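Local coordinates for protein aspartate-semialdehyde dehydrogenase (Thermus thermophilus, PDB 2YV3) that probably catalyses the NADPH-dependent reductive dephosphorylation of L-aspartyl-4-phosphate to L-aspartate-semialdehyde, a shared step toward lysine, methionine and threonine, at residues Asn91-Ala94 / Trp95-Pro99; Arg294-Leu297 / Ala298-Asn301. All coordinates share one frame; numbering follows the deposited sequence.

Contact 1 of 2, residues Asn91-Ala94 / Trp95-Pro99; sequences NSSA and WRYEP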
ATOM      1  N   ASN A  91      -9.326  15.923  18.930  1.00 28.55           N
ATOM      2  CA  ASN A  91      -8.769  15.056  17.887  1.00 32.04           C
ATOM      3  C   ASN A  91      -9.871  14.475  17.002  1.00 31.08           C
ATOM      4  O   ASN A  91      -9.608  13.668  16.106  1.00 27.31           O
ATOM      5  CB  ASN A  91      -7.981  13.881  18.481  1.00 35.56           C
ATOM      6  CG  ASN A  91      -7.501  12.899  17.401  1.00 35.21           C
ATOM      7  OD1 ASN A  91      -6.703  13.254  16.530  1.00 30.77           O
ATOM      8  ND2 ASN A  91      -8.003  11.670  17.449  1.00 27.67           N
ATOM      9  N   SER A  92     -11.110  14.866  17.256  1.00 27.16           N
ATOM     10  CA  SER A  92     -12.211  14.345  16.463  1.00 25.91           C
ATOM     11  C   SER A  92     -12.416  15.260  15.284  1.00 23.03           C
ATOM     12  O   SER A  92     -11.763  16.298  15.173  1.00 26.14           O
ATOM     13  CB  SER A  92     -13.502  14.298  17.286  1.00 27.49           C
ATOM     14  OG  SER A  92     -14.231  15.504  17.163  1.00 14.09           O
ATOM     15  N   SER A  93     -13.319  14.858  14.400  1.00 28.81           N
ATOM     16  CA  SER A  93     -13.651  15.662  13.232  1.00 37.41           C
ATOM     17  C   SER A  93     -15.062  16.137  13.506  1.00 38.58           C
ATOM     18  O   SER A  93     -16.042  15.487  13.120  1.00 46.95           O
ATOM     19  CB  SER A  93     -13.620  14.828  11.952  1.00 30.26           C
ATOM     20  OG  SER A  93     -13.582  15.699  10.839  1.00 38.68           O
ATOM     21  N   ALA A  94     -15.151  17.252  14.216  1.00 32.20           N
ATOM     22  CA  ALA A  94     -16.425  17.821  14.586  1.00 26.27           C
ATOM     23  C   ALA A  94     -16.334  19.305  14.331  1.00 31.57           C
ATOM     24  O   ALA A  94     -17.288  19.916  13.853  1.00 38.55           O
ATOM     25  CB  ALA A  94     -16.703  17.557  16.049  1.00 20.96           C
ATOM     26  N   TRP A  95     -15.166  19.874  14.630  1.00 25.75           N
ATOM     27  CA  TRP A  95     -14.930  21.299  14.438  1.00 20.78           C
ATOM     28  C   TRP A  95     -13.852  21.629  13.387  1.00 23.95           C
ATOM     29  O   TRP A  95     -13.594  22.800  13.113  1.00 22.09           O
ATOM     30  CB  TRP A  95     -14.547  21.932  15.775  1.00 23.29           C
ATOM     31  CG  TRP A  95     -15.486  21.584  16.863  1.00 20.82           C
ATOM     32  CD1 TRP A  95     -15.298  20.655  17.845  1.00 25.01           C
ATOM     33  CD2 TRP A  95     -16.789  22.125  17.068  1.00 19.16           C
ATOM     34  NE1 TRP A  95     -16.404  20.583  18.643  1.00  8.61           N
ATOM     35  CE2 TRP A  95     -17.339  21.476  18.190  1.00 20.46           C
ATOM     36  CE3 TRP A  95     -17.552  23.100  16.408  1.00 26.75           C
ATOM     37  CZ2 TRP A  95     -18.617  21.763  18.675  1.00 27.10           C
ATOM     38  CZ3 TRP A  95     -18.828  23.387  16.891  1.00 31.78           C
ATOM     39  CH2 TRP A  95     -19.345  22.717  18.016  1.00 25.53           C
ATOM     40  N   ARG A  96     -13.237  20.595  12.809  1.00 23.28           N
ATOM     41  CA  ARG A  96     -12.182  20.748  11.803  1.00 22.25           C
ATOM     42  C   ARG A  96     -12.532  21.632  10.621  1.00 17.54           C
ATOM     43  O   ARG A  96     -11.800  22.553  10.287  1.00 24.32           O
ATOM     44  CB  ARG A  96     -11.782  19.396  11.230  1.00 32.25           C
ATOM     45  CG  ARG A  96     -10.829  18.566  12.049  1.00 25.15           C
ATOM     46  CD  ARG A  96     -10.624  17.252  11.319  1.00 28.87           C
ATOM     47  NE  ARG A  96     -10.026  16.225  12.161  1.00 37.63           N
ATOM     48  CZ  ARG A  96     -10.003  14.941  11.837  1.00 37.94           C
ATOM     49  NH1 ARG A  96     -10.539  14.547  10.692  1.00 32.79           N
ATOM     50  NH2 ARG A  96      -9.471  14.050  12.661  1.00 44.32           N
ATOM     51  N   TYR A  97     -13.646  21.331   9.974  1.00 22.59           N
ATOM     52  CA  TYR A  97     -14.062  22.085   8.804  1.00 22.46           C
ATOM     53  C   TYR A  97     -14.946  23.242   9.167  1.00 20.93           C
ATOM     54  O   TYR A  97     -15.903  23.526   8.475  1.00 25.23           O
ATOM     55  CB  TYR A  97     -14.775  21.148   7.830  1.00 25.76           C
ATOM     56  CG  TYR A  97     -14.156  19.772   7.870  1.00 35.45           C
ATOM     57  CD1 TYR A  97     -12.817  19.582   7.522  1.00 17.11           C
ATOM     58  CD2 TYR A  97     -14.856  18.690   8.404  1.00 30.49           C
ATOM     59  CE1 TYR A  97     -12.192  18.365   7.717  1.00 21.95           C
ATOM     60  CE2 TYR A  97     -14.230  17.464   8.602  1.00 38.19           C
ATOM     61  CZ  TYR A  97     -12.896  17.316   8.254  1.00 23.52           C
ATOM     62  OH  TYR A  97     -12.276  16.110   8.436  1.00 35.80           O
ATOM     63  N   GLU A  98     -14.624  23.924  10.256  1.00 31.84           N
ATOM     64  CA  GLU A  98     -15.432  25.063  10.666  1.00 30.00           C
ATOM     65  C   GLU A  98     -14.585  26.345  10.664  1.00 30.36           C
ATOM     66  O   GLU A  98     -13.553  26.414  11.321  1.00 29.11           O
ATOM     67  CB  GLU A  98     -16.038  24.793  12.045  1.00 35.88           C
ATOM     68  CG  GLU A  98     -16.305  23.301  12.350  1.00 45.22           C
ATOM     69  CD  GLU A  98     -17.153  22.547  11.296  1.00 47.12           C
ATOM     70  OE1 GLU A  98     -18.244  23.037  10.919  1.00 39.03           O
ATOM     71  OE2 GLU A  98     -16.729  21.445  10.859  1.00 33.82           O
ATOM     72  N   PRO A  99     -15.017  27.366   9.898  1.00 36.48           N
ATOM     73  CA  PRO A  99     -14.432  28.702   9.686  1.00 40.24           C
ATOM     74  C   PRO A  99     -13.903  29.488  10.908  1.00 43.83           C
ATOM     75  O   PRO A  99     -13.167  30.468  10.761  1.00 34.00           O
ATOM     76  CB  PRO A  99     -15.559  29.451   8.985  1.00 42.49           C
ATOM     77  CG  PRO A  99     -16.196  28.379   8.171  1.00 40.19           C
ATOM     78  CD  PRO A  99     -16.268  27.224   9.129  1.00 37.14           C
TER
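With OG anti to the backbone N (chi1 -164°), Ser93 reaches Tyr97. The two hydroxyls, Ser93 OG and Tyr97 OH, share a hydrogen bond of 2.8 Å. Arg96, its chain extended from CG to NE, passes beside this pair; Ser93 CB sits over one face of the guanidinium, offset toward the rim, 3.3 Å from NH1 of Arg96. Tyr97 OH lies at the edge of the same group, in its plane, while Arg96 CB rests over the centre of the Tyr97 ring. The stretch follows strand 87-90 of the Rossmann-type NAD-binding domain and folds into a type I beta turn from Trp95 to Glu98. Arg96 is predicted to bind phosphate; Glu213 forms a salt bridge with its NH1, and the carbonyl of Asn122 accepts a hydrogen bond from its NE. A leucine in place of Arg96 would probably leave Glu213 without its charged mate and the predicted phosphate site without this cation. Just before the turn, Ala94 CB makes a CH-pi contact over the face of the five-membered ring of Trp95, 4.1 Å from its centroid, and Trp95 NE1 donates to the carbonyl of Ser74 in helix 70-83.

Contact 2 of 2, residues Arg294-Leu297 / Ala298-Asn301; sequences RKSL and AFEN
Ser296 OG receives the backbone N-H of Phe299 in a hydrogen bond of 3.3 Å between OG and N, nearly straight at 162° at the hydrogen. The hydroxyl stands anti to its own backbone N (chi1 166°), beside the carbonyl carbon, which swings it forward over the chain that follows. There it also lies 3.2 Å from the backbone N of Ala298. The methyl CB of Ala298 packs 3.7 Å from Ser296 OG, and CB of Phe299 approaches that oxygen at 4.1 Å, so the buried hydroxyl is bordered by carbon as well as by backbone nitrogen. Further out, backbone hydrogen bonds join Ser296 to Gly302 and Arg294 to Asp304, while the amide of Asn301 is held by the backbone of Arg248 and Val250. Tyr203 of the second subunit donates a hydrogen bond through its OH to the carbonyl O of Lys295 and takes Arg294 in a cation-pi contact; Glu207 of that subunit forms a salt bridge with Arg294. The bond from Phe299 N to Ser296 OG lies within the connecting loop of a beta-hairpin formed by antiparallel strands 288-295 and 302-310, at the margin of the dimerisation domain's mixed sheet and against the second subunit.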
ATOM      1  N   ARG A 294      13.089  10.295  -4.606  1.00 36.85           N
ATOM      2  CA  ARG A 294      13.627  10.048  -5.934  1.00 26.72           C
ATOM      3  C   ARG A 294      13.027  10.964  -6.976  1.00 24.47           C
ATOM      4  O   ARG A 294      11.855  11.343  -6.891  1.00 25.02           O
ATOM      5  CB  ARG A 294      13.432   8.586  -6.331  1.00 33.69           C
ATOM      6  CG  ARG A 294      12.002   8.068  -6.436  1.00 38.09           C
ATOM      7  CD  ARG A 294      12.094   6.547  -6.633  1.00 37.80           C
ATOM      8  NE  ARG A 294      10.840   5.822  -6.809  1.00 19.49           N
ATOM      9  CZ  ARG A 294       9.860   5.762  -5.916  1.00 24.24           C
ATOM     10  NH1 ARG A 294       9.966   6.400  -4.760  1.00 13.05           N
ATOM     11  NH2 ARG A 294       8.780   5.034  -6.180  1.00 19.55           N
ATOM     12  N   LYS A 295      13.839  11.341  -7.955  1.00 25.29           N
ATOM     13  CA  LYS A 295      13.353  12.232  -8.991  1.00 24.83           C
ATOM     14  C   LYS A 295      12.228  11.503  -9.699  1.00 32.87           C
ATOM     15  O   LYS A 295      12.441  10.472 -10.335  1.00 37.13           O
ATOM     16  CB  LYS A 295      14.479  12.608  -9.966  1.00 17.72           C
ATOM     17  CG  LYS A 295      14.047  13.490 -11.148  1.00 23.04           C
ATOM     18  CD  LYS A 295      15.174  14.410 -11.671  1.00 31.38           C
ATOM     19  CE  LYS A 295      16.498  13.651 -11.945  1.00 37.31           C
ATOM     20  NZ  LYS A 295      17.650  14.538 -12.324  1.00 21.00           N
ATOM     21  N   SER A 296      11.019  12.035  -9.556  1.00 37.00           N
ATOM     22  CA  SER A 296       9.836  11.450 -10.173  1.00 41.09           C
ATOM     23  C   SER A 296       9.892  11.368 -11.698  1.00 38.81           C
ATOM     24  O   SER A 296      10.298  12.324 -12.367  1.00 45.13           O
ATOM     25  CB  SER A 296       8.597  12.255  -9.787  1.00 36.85           C
ATOM     26  OG  SER A 296       7.507  11.911 -10.627  1.00 48.71           O
ATOM     27  N   LEU A 297       9.472  10.238 -12.252  1.00 24.16           N
ATOM     28  CA  LEU A 297       9.446  10.122 -13.697  1.00 32.42           C
ATOM     29  C   LEU A 297       8.062  10.502 -14.237  1.00 30.87           C
ATOM     30  O   LEU A 297       7.923  10.922 -15.386  1.00 30.74           O
ATOM     31  CB  LEU A 297       9.844   8.710 -14.132  1.00 35.33           C
ATOM     32  CG  LEU A 297      11.371   8.501 -14.171  1.00 35.59           C
ATOM     33  CD1 LEU A 297      12.013   9.426 -15.192  1.00 35.45           C
ATOM     34  CD2 LEU A 297      11.957   8.788 -12.822  1.00 49.84           C
ATOM     35  N   ALA A 298       7.044  10.386 -13.389  1.00 34.68           N
ATOM     36  CA  ALA A 298       5.675  10.722 -13.781  1.00 36.87           C
ATOM     37  C   ALA A 298       5.575  12.188 -14.185  1.00 37.49           C
ATOM     38  O   ALA A 298       5.217  12.505 -15.312  1.00 39.93           O
ATOM     39  CB  ALA A 298       4.708  10.429 -12.633  1.00 35.54           C
ATOM     40  N   PHE A 299       5.905  13.079 -13.257  1.00 39.36           N
ATOM     41  CA  PHE A 299       5.857  14.520 -13.503  1.00 28.02           C
ATOM     42  C   PHE A 299       7.154  15.049 -14.116  1.00 31.40           C
ATOM     43  O   PHE A 299       8.224  14.444 -13.967  1.00 26.44           O
ATOM     44  CB  PHE A 299       5.594  15.236 -12.194  1.00 23.08           C
ATOM     45  CG  PHE A 299       4.360  14.764 -11.502  1.00 35.72           C
ATOM     46  CD1 PHE A 299       4.340  14.597 -10.114  1.00 31.69           C
ATOM     47  CD2 PHE A 299       3.204  14.496 -12.234  1.00 22.62           C
ATOM     48  CE1 PHE A 299       3.188  14.172  -9.464  1.00 20.70           C
ATOM     49  CE2 PHE A 299       2.054  14.071 -11.599  1.00 23.24           C
ATOM     50  CZ  PHE A 299       2.046  13.908 -10.202  1.00 32.32           C
ATOM     51  N   GLU A 300       7.052  16.184 -14.799  1.00 30.06           N
ATOM     52  CA  GLU A 300       8.222  16.785 -15.431  1.00 34.01           C
ATOM     53  C   GLU A 300       9.090  17.510 -14.392  1.00 27.24           C
ATOM     54  O   GLU A 300      10.205  17.911 -14.676  1.00 28.95           O
ATOM     55  CB  GLU A 300       7.790  17.729 -16.553  1.00 30.42           C
ATOM     56  CG  GLU A 300       8.545  17.512 -17.865  1.00 45.66           C
ATOM     57  CD  GLU A 300      10.009  17.920 -17.771  1.00 47.37           C
ATOM     58  OE1 GLU A 300      10.334  18.698 -16.846  1.00 47.95           O
ATOM     59  OE2 GLU A 300      10.827  17.484 -18.621  1.00 39.00           O
ATOM     60  N   ASN A 301       8.555  17.688 -13.194  1.00 17.39           N
ATOM     61  CA  ASN A 301       9.302  18.284 -12.093  1.00 22.65           C
ATOM     62  C   ASN A 301       8.673  17.707 -10.826  1.00 18.24           C
ATOM     63  O   ASN A 301       7.962  18.380 -10.092  1.00 13.00           O
ATOM     64  CB  ASN A 301       9.205  19.810 -12.106  1.00 30.13           C
ATOM     65  CG  ASN A 301      10.116  20.456 -11.068  1.00 22.23           C
ATOM     66  OD1 ASN A 301      11.165  19.923 -10.731  1.00 12.55           O
ATOM     67  ND2 ASN A 301       9.718  21.613 -10.579  1.00 29.31           N
TER

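Overall arrangement
Contact 1 and contact 2 occupy different parts of the subunit, their centres 35 Å apart and their nearest atoms about 23 Å apart, and they do not touch. Contact 1 belongs to the NAD-binding domain and borders the predicted active site: the side chain of Asn91 lies about 4 Å from that of Val12, a predicted NADP(+)-binding residue, and about 7 Å from that of Cys125, the predicted acyl-thioester nucleophile. Contact 2 is remote from the annotated sites, its centre 28 Å from that of the chain, and meets the second subunit, which does not touch contact 1. Contact 1 therefore probably lies beside the catalytic site, whereas contact 2 is part of the homodimer interface.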